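Local coordinates for uncharacterized protein (Actinomyces odontolyticus, PDB 4MJG) that is of unknown function, belongs to the DUF4853 family and is probably made as a lipoprotein, with helices packed on a large antiparallel beta sheet, at residues S31-V36 and Y68-P73; K82-N87 and R107-I112; P27-V32 and P89-A94. One frame throughout, in Å; residues are numbered along the deposited sequence.

Interaction 1: residues S31-V36 and Y68-P73; sequences SVAVPV and YTTVAP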
loop_
_atom_site.group_PDB
_atom_site.type_symbol
_atom_site.label_atom_id
_atom_site.label_comp_id
_atom_site.label_asym_id
_atom_site.label_seq_id
_atom_site.Cartn_x
_atom_site.Cartn_y
_atom_site.Cartn_z
ATOM N N SER A 31 4.145 0.536 6.393
ATOM C CA SER A 31 4.919 -0.345 7.276
ATOM C C SER A 31 4.575 -1.839 7.147
ATOM O O SER A 31 5.429 -2.693 7.400
ATOM C CB SER A 31 4.744 0.084 8.739
ATOM O OG SER A 31 3.552 -0.454 9.294
ATOM N N VAL A 32 3.344 -2.156 6.750
ATOM C CA VAL A 32 2.894 -3.562 6.715
ATOM C C VAL A 32 3.562 -4.410 5.626
ATOM O O VAL A 32 3.461 -5.640 5.647
ATOM C CB VAL A 32 1.362 -3.689 6.556
ATOM C CG1 VAL A 32 0.646 -2.891 7.635
ATOM C CG2 VAL A 32 0.917 -3.268 5.159
ATOM N N ALA A 33 4.223 -3.760 4.671
ATOM C CA ALA A 33 5.017 -4.469 3.669
ATOM C C ALA A 33 6.276 -5.069 4.280
ATOM O O ALA A 33 6.739 -6.124 3.844
ATOM C CB ALA A 33 5.390 -3.534 2.530
ATOM N N VAL A 34 6.817 -4.399 5.295
ATOM C CA VAL A 34 8.125 -4.757 5.852
ATOM C C VAL A 34 8.220 -6.229 6.283
ATOM O O VAL A 34 9.155 -6.921 5.875
ATOM C CB VAL A 34 8.518 -3.830 7.025
ATOM C CG1 VAL A 34 9.784 -4.330 7.707
ATOM C CG2 VAL A 34 8.703 -2.403 6.526
ATOM N N PRO A 35 7.257 -6.719 7.089
ATOM C CA PRO A 35 7.307 -8.135 7.458
ATOM C C PRO A 35 7.404 -9.094 6.264
ATOM O O PRO A 35 8.046 -10.143 6.368
ATOM C CB PRO A 35 5.989 -8.352 8.206
ATOM C CG PRO A 35 5.644 -7.012 8.750
ATOM C CD PRO A 35 6.126 -6.024 7.733
ATOM N N VAL A 36 6.778 -8.736 5.144
ATOM C CA VAL A 36 6.796 -9.583 3.945
ATOM C C VAL A 36 8.217 -9.714 3.391
ATOM O O VAL A 36 8.620 -10.789 2.945
ATOM C CB VAL A 36 5.840 -9.043 2.856
ATOM C CG1 VAL A 36 5.924 -9.886 1.590
ATOM C CG2 VAL A 36 4.408 -9.007 3.375
ATOM N N TYR A 68 2.715 3.737 -2.178
ATOM C CA TYR A 68 3.816 3.066 -2.863
ATOM C C TYR A 68 3.414 1.647 -3.171
ATOM O O TYR A 68 2.632 1.039 -2.437
ATOM C CB TYR A 68 5.074 3.045 -1.998
ATOM C CG TYR A 68 5.846 4.340 -2.004
ATOM C CD1 TYR A 68 6.848 4.576 -2.942
ATOM C CD2 TYR A 68 5.590 5.319 -1.061
ATOM C CE1 TYR A 68 7.564 5.758 -2.949
ATOM C CE2 TYR A 68 6.295 6.499 -1.061
ATOM C CZ TYR A 68 7.281 6.713 -2.009
ATOM O OH TYR A 68 7.976 7.890 -2.003
ATOM N N THR A 69 3.929 1.128 -4.278
ATOM C CA THR A 69 3.783 -0.279 -4.591
ATOM C C THR A 69 5.161 -0.896 -4.429
ATOM O O THR A 69 6.100 -0.471 -5.090
ATOM C CB THR A 69 3.280 -0.479 -6.025
ATOM O OG1 THR A 69 2.009 0.179 -6.187
ATOM C CG2 THR A 69 3.135 -1.958 -6.336
ATOM N N THR A 70 5.290 -1.852 -3.511
ATOM C CA THR A 70 6.569 -2.521 -3.280
ATOM C C THR A 70 6.455 -4.008 -3.536
ATOM O O THR A 70 5.383 -4.592 -3.384
ATOM C CB THR A 70 7.104 -2.295 -1.853
ATOM O OG1 THR A 70 6.201 -2.845 -0.888
ATOM C CG2 THR A 70 7.284 -0.821 -1.591
ATOM N N VAL A 71 7.578 -4.613 -3.917
ATOM C CA VAL A 71 7.610 -6.004 -4.341
ATOM C C VAL A 71 8.664 -6.782 -3.563
ATOM O O VAL A 71 9.831 -6.396 -3.535
ATOM C CB VAL A 71 7.900 -6.105 -5.852
ATOM C CG1 VAL A 71 8.051 -7.557 -6.282
ATOM C CG2 VAL A 71 6.774 -5.451 -6.634
ATOM N N ALA A 72 8.237 -7.877 -2.940
ATOM C CA ALA A 72 9.132 -8.781 -2.237
ATOM C C ALA A 72 9.227 -10.078 -3.023
ATOM O O ALA A 72 8.384 -10.340 -3.872
ATOM C CB ALA A 72 8.600 -9.061 -0.842
ATOM N N PRO A 73 10.248 -10.901 -2.743
ATOM C CA PRO A 73 10.294 -12.209 -3.406
ATOM C C PRO A 73 9.130 -13.109 -2.980
ATOM O O PRO A 73 8.485 -12.844 -1.958
ATOM C CB PRO A 73 11.641 -12.787 -2.956
ATOM C CG PRO A 73 12.453 -11.596 -2.550
ATOM C CD PRO A 73 11.467 -10.634 -1.962
#
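Ala33 and Val36 lie over Thr70 and Ala72 of strand 62-73, their CA atoms 7.4 Å apart for Ala33 and Thr70 and 6.7 Å for Val36 and Ala72, with the two backbones advancing in the same direction. Each pair meets through one side-chain atom from each partner. The methyl of Ala33 points down at the strand and rests against the hydroxyl of Thr70, CB to OG1 3.6 Å, a van der Waals contact rather than a polar one. Thr70 turns OG1 into the position between its own backbone N and carbonyl carbon (chi1 62°), which lifts the hydroxyl toward Ala33, while its CG2 methyl lies farther off at 5.3 Å from Ala33 CB. The contact thus joins the start of helix 34-40 to a central strand of the sheet. A type I beta turn from Ser31 to Val34, closed by Val34 N bonding to Ser31 O at 3.0 Å, links this helix to the preceding helix 26-31 and brings Ala33 down onto the sheet. Farther along, Val36 carries CG1 anti to its backbone N (chi1 177°), and this branch reaches Ala72 CB at 3.7 Å; the other methyl, CG2, is 5.9 Å from the same atom. Thr70 and Ala72 both present CB to the helix, whereas Val71 between them turns to the other side of the sheet and touches Met47. Ala33 and Thr70 share Val130 of the adjoining strand 127-133 as a neighbour, and Val36 also packs on Ile128 and Phe121 in this buried layer.

Interaction 2: residues K82-N87 and R107-I112; sequences KLVTEN and RGIQLI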
loop_
_atom_site.group_PDB
_atom_site.type_symbol
_atom_site.label_atom_id
_atom_site.label_comp_id
_atom_site.label_asym_id
_atom_site.label_seq_id
_atom_site.Cartn_x
_atom_site.Cartn_y
_atom_site.Cartn_z
ATOM N N LYS A 82 -1.031 -16.899 6.315
ATOM C CA LYS A 82 -0.565 -17.073 7.687
ATOM C C LYS A 82 0.094 -15.785 8.190
ATOM O O LYS A 82 -0.257 -15.273 9.256
ATOM C CB LYS A 82 0.425 -18.243 7.756
ATOM C CG LYS A 82 1.013 -18.527 9.132
ATOM C CD LYS A 82 2.175 -19.505 9.038
ATOM C CE LYS A 82 2.800 -19.771 10.397
ATOM N NZ LYS A 82 1.870 -20.489 11.310
ATOM N N LEU A 83 1.042 -15.269 7.408
ATOM C CA LEU A 83 1.794 -14.074 7.781
ATOM C C LEU A 83 0.884 -12.866 7.939
ATOM O O LEU A 83 0.913 -12.197 8.969
ATOM C CB LEU A 83 2.876 -13.768 6.738
ATOM C CG LEU A 83 3.714 -12.500 6.950
ATOM C CD1 LEU A 83 4.459 -12.558 8.276
ATOM C CD2 LEU A 83 4.686 -12.306 5.801
ATOM N N VAL A 84 0.082 -12.588 6.916
ATOM C CA VAL A 84 -0.776 -11.405 6.918
ATOM C C VAL A 84 -1.749 -11.437 8.094
ATOM O O VAL A 84 -1.975 -10.413 8.743
ATOM C CB VAL A 84 -1.556 -11.260 5.591
ATOM C CG1 VAL A 84 -2.612 -10.168 5.689
ATOM C CG2 VAL A 84 -0.598 -10.949 4.453
ATOM N N THR A 85 -2.307 -12.614 8.370
ATOM C CA THR A 85 -3.280 -12.773 9.449
ATOM C C THR A 85 -2.617 -12.634 10.823
ATOM O O THR A 85 -3.097 -11.892 11.680
ATOM C CB THR A 85 -4.002 -14.134 9.349
ATOM O OG1 THR A 85 -4.609 -14.264 8.056
ATOM C CG2 THR A 85 -5.078 -14.265 10.428
ATOM N N GLU A 86 -1.511 -13.343 11.018
ATOM C CA GLU A 86 -0.796 -13.341 12.290
ATOM C C GLU A 86 -0.126 -12.002 12.602
ATOM O O GLU A 86 0.119 -11.680 13.765
ATOM C CB GLU A 86 0.269 -14.439 12.257
ATOM C CG GLU A 86 0.969 -14.724 13.578
ATOM C CD GLU A 86 1.854 -15.956 13.519
ATOM O OE1 GLU A 86 2.278 -16.344 12.409
ATOM O OE2 GLU A 86 2.128 -16.538 14.590
ATOM N N ASN A 87 0.178 -11.235 11.561
ATOM C CA ASN A 87 0.832 -9.939 11.710
ATOM C C ASN A 87 -0.149 -8.784 11.463
ATOM O O ASN A 87 0.248 -7.679 11.086
ATOM C CB ASN A 87 2.022 -9.865 10.746
ATOM C CG ASN A 87 3.208 -9.117 11.329
ATOM O OD1 ASN A 87 3.055 -8.061 11.941
ATOM N ND2 ASN A 87 4.403 -9.661 11.133
ATOM N N ARG A 107 -3.247 -13.725 -6.939
ATOM C CA ARG A 107 -4.270 -13.905 -5.905
ATOM C C ARG A 107 -4.038 -12.913 -4.798
ATOM O O ARG A 107 -2.917 -12.791 -4.299
ATOM C CB ARG A 107 -4.226 -15.316 -5.328
ATOM C CG ARG A 107 -5.479 -15.701 -4.559
ATOM C CD ARG A 107 -5.392 -17.130 -4.054
ATOM N NE ARG A 107 -6.569 -17.509 -3.284
ATOM C CZ ARG A 107 -6.716 -18.675 -2.664
ATOM N NH1 ARG A 107 -5.754 -19.595 -2.711
ATOM N NH2 ARG A 107 -7.829 -18.919 -1.986
ATOM N N GLY A 108 -5.101 -12.222 -4.403
ATOM C CA GLY A 108 -4.984 -11.113 -3.473
ATOM C C GLY A 108 -5.457 -11.407 -2.063
ATOM O O GLY A 108 -6.378 -12.199 -1.854
ATOM N N ILE A 109 -4.802 -10.770 -1.095
ATOM C CA ILE A 109 -5.315 -10.668 0.265
ATOM C C ILE A 109 -5.444 -9.181 0.568
ATOM O O ILE A 109 -4.507 -8.410 0.337
ATOM C CB ILE A 109 -4.383 -11.323 1.298
ATOM C CG1 ILE A 109 -4.210 -12.809 0.982
ATOM C CG2 ILE A 109 -4.943 -11.151 2.710
ATOM C CD1 ILE A 109 -3.121 -13.480 1.786
ATOM N N GLN A 110 -6.608 -8.784 1.074
ATOM C CA GLN A 110 -6.883 -7.391 1.360
ATOM C C GLN A 110 -6.970 -7.167 2.859
ATOM O O GLN A 110 -7.476 -8.016 3.596
ATOM C CB GLN A 110 -8.201 -6.965 0.714
ATOM C CG GLN A 110 -8.205 -7.013 -0.804
ATOM C CD GLN A 110 -8.457 -8.402 -1.338
ATOM O OE1 GLN A 110 -9.457 -9.041 -0.984
ATOM N NE2 GLN A 110 -7.558 -8.879 -2.201
ATOM N N LEU A 111 -6.493 -6.005 3.290
ATOM C CA LEU A 111 -6.582 -5.568 4.674
ATOM C C LEU A 111 -7.471 -4.330 4.685
ATOM O O LEU A 111 -7.097 -3.298 4.123
ATOM C CB LEU A 111 -5.182 -5.240 5.190
ATOM C CG LEU A 111 -4.726 -5.890 6.491
ATOM C CD1 LEU A 111 -4.884 -7.401 6.442
ATOM C CD2 LEU A 111 -3.277 -5.514 6.754
ATOM N N ILE A 112 -8.658 -4.443 5.279
ATOM C CA ILE A 112 -9.660 -3.376 5.213
ATOM C C ILE A 112 -9.608 -2.507 6.464
ATOM O O ILE A 112 -9.715 -3.017 7.578
ATOM C CB ILE A 112 -11.094 -3.943 5.058
ATOM C CG1 ILE A 112 -11.170 -4.979 3.924
ATOM C CG2 ILE A 112 -12.096 -2.822 4.810
ATOM C CD1 ILE A 112 -10.779 -4.452 2.558
#
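Val84 of helix 77-86 directs one methyl, CG1, at the two residues of strand 107-113 that face it, Ile109 and Leu111. The torsion of Val84 sets this up: with CG1 opposite the backbone N (chi1 171°), the methyl projects from the helix toward the sheet. Along the strand, Arg107 comes first and stays clear of this short helical segment, its NE bonded to Asp98 O and its side chain lying on Phe77, nearer the start of the same helix. Gly108 follows, its backbone N held by the carboxylate of Asp98. Ile109 then turns its CB to the helix and offers its branch methyl CG2, which packs against Val84 CG1 at 3.9 Å; its side chain also touches Leu80 and Val95. Gln110 points the opposite way, and on that face of the sheet its NE2 bonds to both Glu120 OE2 and Asp98 OD1. With Leu111 the strand faces the helix again, and CD1 comes to 3.7 Å from Val84 CG1. Ile109 CG2 and Leu111 CD1 are 5.3 Å apart, and the valine methyl fits against both. Neither pair meets head-on: the valine slides past each partner, the two side chains running in opposite directions. The joint is wholly apolar, and Phe121 of the next strand, 118-123, also lies against Val84. Ile109 and Leu111, two apart on the strand and so on the same face, both take Val84, as when a helix lies across one face of an antiparallel sheet in two-layer alpha+beta architectures.

Interaction 3: residues P27-V32 and P89-A94; sequences PEISSV and PDWAVA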
loop_
_atom_site.group_PDB
_atom_site.type_symbol
_atom_site.label_atom_id
_atom_site.label_comp_id
_atom_site.label_asym_id
_atom_site.label_seq_id
_atom_site.Cartn_x
_atom_site.Cartn_y
_atom_site.Cartn_z
ATOM N N PRO A 27 2.325 6.581 6.205
ATOM C CA PRO A 27 3.531 5.900 6.691
ATOM C C PRO A 27 3.248 4.647 7.539
ATOM O O PRO A 27 4.012 3.674 7.479
ATOM C CB PRO A 27 4.225 6.978 7.529
ATOM C CG PRO A 27 3.668 8.274 7.047
ATOM C CD PRO A 27 2.246 7.965 6.705
ATOM N N GLU A 28 2.161 4.668 8.307
ATOM C CA GLU A 28 1.720 3.481 9.054
ATOM C C GLU A 28 1.326 2.348 8.108
ATOM O O GLU A 28 1.778 1.209 8.257
ATOM C CB GLU A 28 0.516 3.824 9.940
ATOM C CG GLU A 28 0.826 4.778 11.083
ATOM C CD GLU A 28 1.680 4.146 12.163
ATOM O OE1 GLU A 28 1.733 2.898 12.236
ATOM O OE2 GLU A 28 2.298 4.902 12.942
ATOM N N ILE A 29 0.481 2.682 7.136
ATOM C CA ILE A 29 0.045 1.751 6.098
ATOM C C ILE A 29 1.223 1.099 5.379
ATOM O O ILE A 29 1.246 -0.118 5.181
ATOM C CB ILE A 29 -0.854 2.480 5.071
ATOM C CG1 ILE A 29 -2.288 2.510 5.597
ATOM C CG2 ILE A 29 -0.800 1.810 3.699
ATOM C CD1 ILE A 29 -3.256 3.282 4.732
ATOM N N SER A 30 2.192 1.914 4.980
ATOM C CA SER A 30 3.364 1.429 4.251
ATOM C C SER A 30 4.192 0.420 5.067
ATOM O O SER A 30 4.848 -0.456 4.500
ATOM C CB SER A 30 4.233 2.618 3.822
ATOM O OG SER A 30 3.461 3.607 3.144
ATOM N N SER A 31 4.145 0.536 6.393
ATOM C CA SER A 31 4.919 -0.345 7.276
ATOM C C SER A 31 4.575 -1.839 7.147
ATOM O O SER A 31 5.429 -2.693 7.400
ATOM C CB SER A 31 4.744 0.084 8.739
ATOM O OG SER A 31 3.552 -0.454 9.294
ATOM N N VAL A 32 3.344 -2.156 6.750
ATOM C CA VAL A 32 2.894 -3.562 6.715
ATOM C C VAL A 32 3.562 -4.410 5.626
ATOM O O VAL A 32 3.461 -5.640 5.647
ATOM C CB VAL A 32 1.362 -3.689 6.556
ATOM C CG1 VAL A 32 0.646 -2.891 7.635
ATOM C CG2 VAL A 32 0.917 -3.268 5.159
ATOM N N PRO A 89 -2.434 -5.638 11.738
ATOM C CA PRO A 89 -2.384 -4.403 12.528
ATOM C C PRO A 89 -3.735 -4.022 13.125
ATOM O O PRO A 89 -4.777 -4.454 12.626
ATOM C CB PRO A 89 -1.952 -3.354 11.503
ATOM C CG PRO A 89 -2.527 -3.846 10.223
ATOM C CD PRO A 89 -2.508 -5.353 10.294
ATOM N N ASP A 90 -3.704 -3.200 14.173
ATOM C CA ASP A 90 -4.909 -2.823 14.922
ATOM C C ASP A 90 -5.939 -2.077 14.083
ATOM O O ASP A 90 -7.140 -2.284 14.252
ATOM C CB ASP A 90 -4.543 -1.973 16.147
ATOM C CG ASP A 90 -3.894 -2.786 17.258
ATOM O OD1 ASP A 90 -3.862 -4.033 17.168
ATOM O OD2 ASP A 90 -3.417 -2.170 18.235
ATOM N N TRP A 91 -5.474 -1.216 13.181
ATOM C CA TRP A 91 -6.380 -0.433 12.329
ATOM C C TRP A 91 -7.179 -1.271 11.316
ATOM O O TRP A 91 -8.113 -0.748 10.686
ATOM C CB TRP A 91 -5.618 0.686 11.594
ATOM C CG TRP A 91 -4.434 0.223 10.784
ATOM C CD1 TRP A 91 -3.121 0.265 11.159
ATOM C CD2 TRP A 91 -4.457 -0.344 9.465
ATOM N NE1 TRP A 91 -2.328 -0.243 10.159
ATOM C CE2 TRP A 91 -3.121 -0.622 9.109
ATOM C CE3 TRP A 91 -5.476 -0.646 8.554
ATOM C CZ2 TRP A 91 -2.778 -1.192 7.882
ATOM C CZ3 TRP A 91 -5.133 -1.209 7.332
ATOM C CH2 TRP A 91 -3.793 -1.476 7.008
ATOM N N ALA A 92 -6.813 -2.547 11.154
ATOM C CA ALA A 92 -7.458 -3.436 10.183
ATOM C C ALA A 92 -8.692 -4.114 10.768
ATOM O O ALA A 92 -8.570 -5.016 11.596
ATOM C CB ALA A 92 -6.472 -4.487 9.694
ATOM N N VAL A 93 -9.873 -3.687 10.324
ATOM C CA VAL A 93 -11.136 -4.252 10.825
ATOM C C VAL A 93 -11.458 -5.637 10.239
ATOM O O VAL A 93 -12.261 -6.369 10.810
ATOM C CB VAL A 93 -12.347 -3.306 10.594
ATOM C CG1 VAL A 93 -12.109 -1.953 11.259
ATOM C CG2 VAL A 93 -12.659 -3.127 9.111
ATOM N N ALA A 94 -10.850 -5.986 9.103
ATOM C CA ALA A 94 -11.119 -7.275 8.447
ATOM C C ALA A 94 -9.995 -7.704 7.502
ATOM O O ALA A 94 -9.286 -6.866 6.948
ATOM C CB ALA A 94 -12.437 -7.210 7.687
#
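The indole of Trp91 meets Val32 at its rim: methyl CG1 of Val32 lies near the ring plane, 3.8 Å from CZ2 on the six-membered part. One face of the same ring is occupied from within its own segment, by Pro89 CG about 3.3 Å above the plane and Ala92 CB about 4.0 Å above it, both displaced toward the rim. These neighbours belong to a type I beta turn from Pro89 to Ala92, closed by Ala92 N bonding to Pro89 O, which leads into strand 92-97 at the border of the antiparallel sheet. Trp91 brings its indole back over this turn by placing CG between its backbone N and carbonyl carbon (chi1 55°). Just beyond, the strand opens with a classic beta bulge, in which Val93 and Ala94 sit opposite the single residue Ile112.

Val32 and Trp91 cross obliquely. The CG1 methyl of Val32 also reaches the proline ring, 4.2 Å from Pro89 CG, and so touches both the indole and the proline lying over its face. Ile29, one helical turn earlier, adds a looser contact through CG1, 4.4 Å from Trp91 CZ2. The end of helix 26-31 is thereby joined to the loop before the border strand by an apolar patch, only partly buried. Val119 of strand 118-123 touches Ile29, Val32 and Trp91 alike, and a glycerol, probably from the crystallisation liquor, lies about 4 Å from the side chain of Ile29. Within the helix, Ser31 OG donates to Glu28 O at 2.6 Å, approaching in the carbonyl plane with a C=O...OG angle of 151°.

How the interactions relate
The three contacts lie on one sheet, their centres 11 to 12 Å apart, and share hydrophobic neighbours: Phe121 touches Val36 of interaction 1, Val84 of interaction 2 and Val32 of interaction 3. Interactions 1 and 3 overlap at Ser31 and Val32, where one helix hands over to the next. Interactions 1 and 2 meet where helix 34-40 packs against helix 77-86 and the residue that follows it, with Val36 CA 3.9 Å from Leu83 CD2 and Pro35 CB 3.6 Å from Asn87 ND2. Interactions 2 and 3 join through neighbouring strands: Ile112 O lies 2.8 Å from Val93 N, a probable hydrogen bond, while Leu111 CD2 packs 3.6 Å from Pro89 CD. No active site is known, so the glycerol near interaction 3 carries no assigned role.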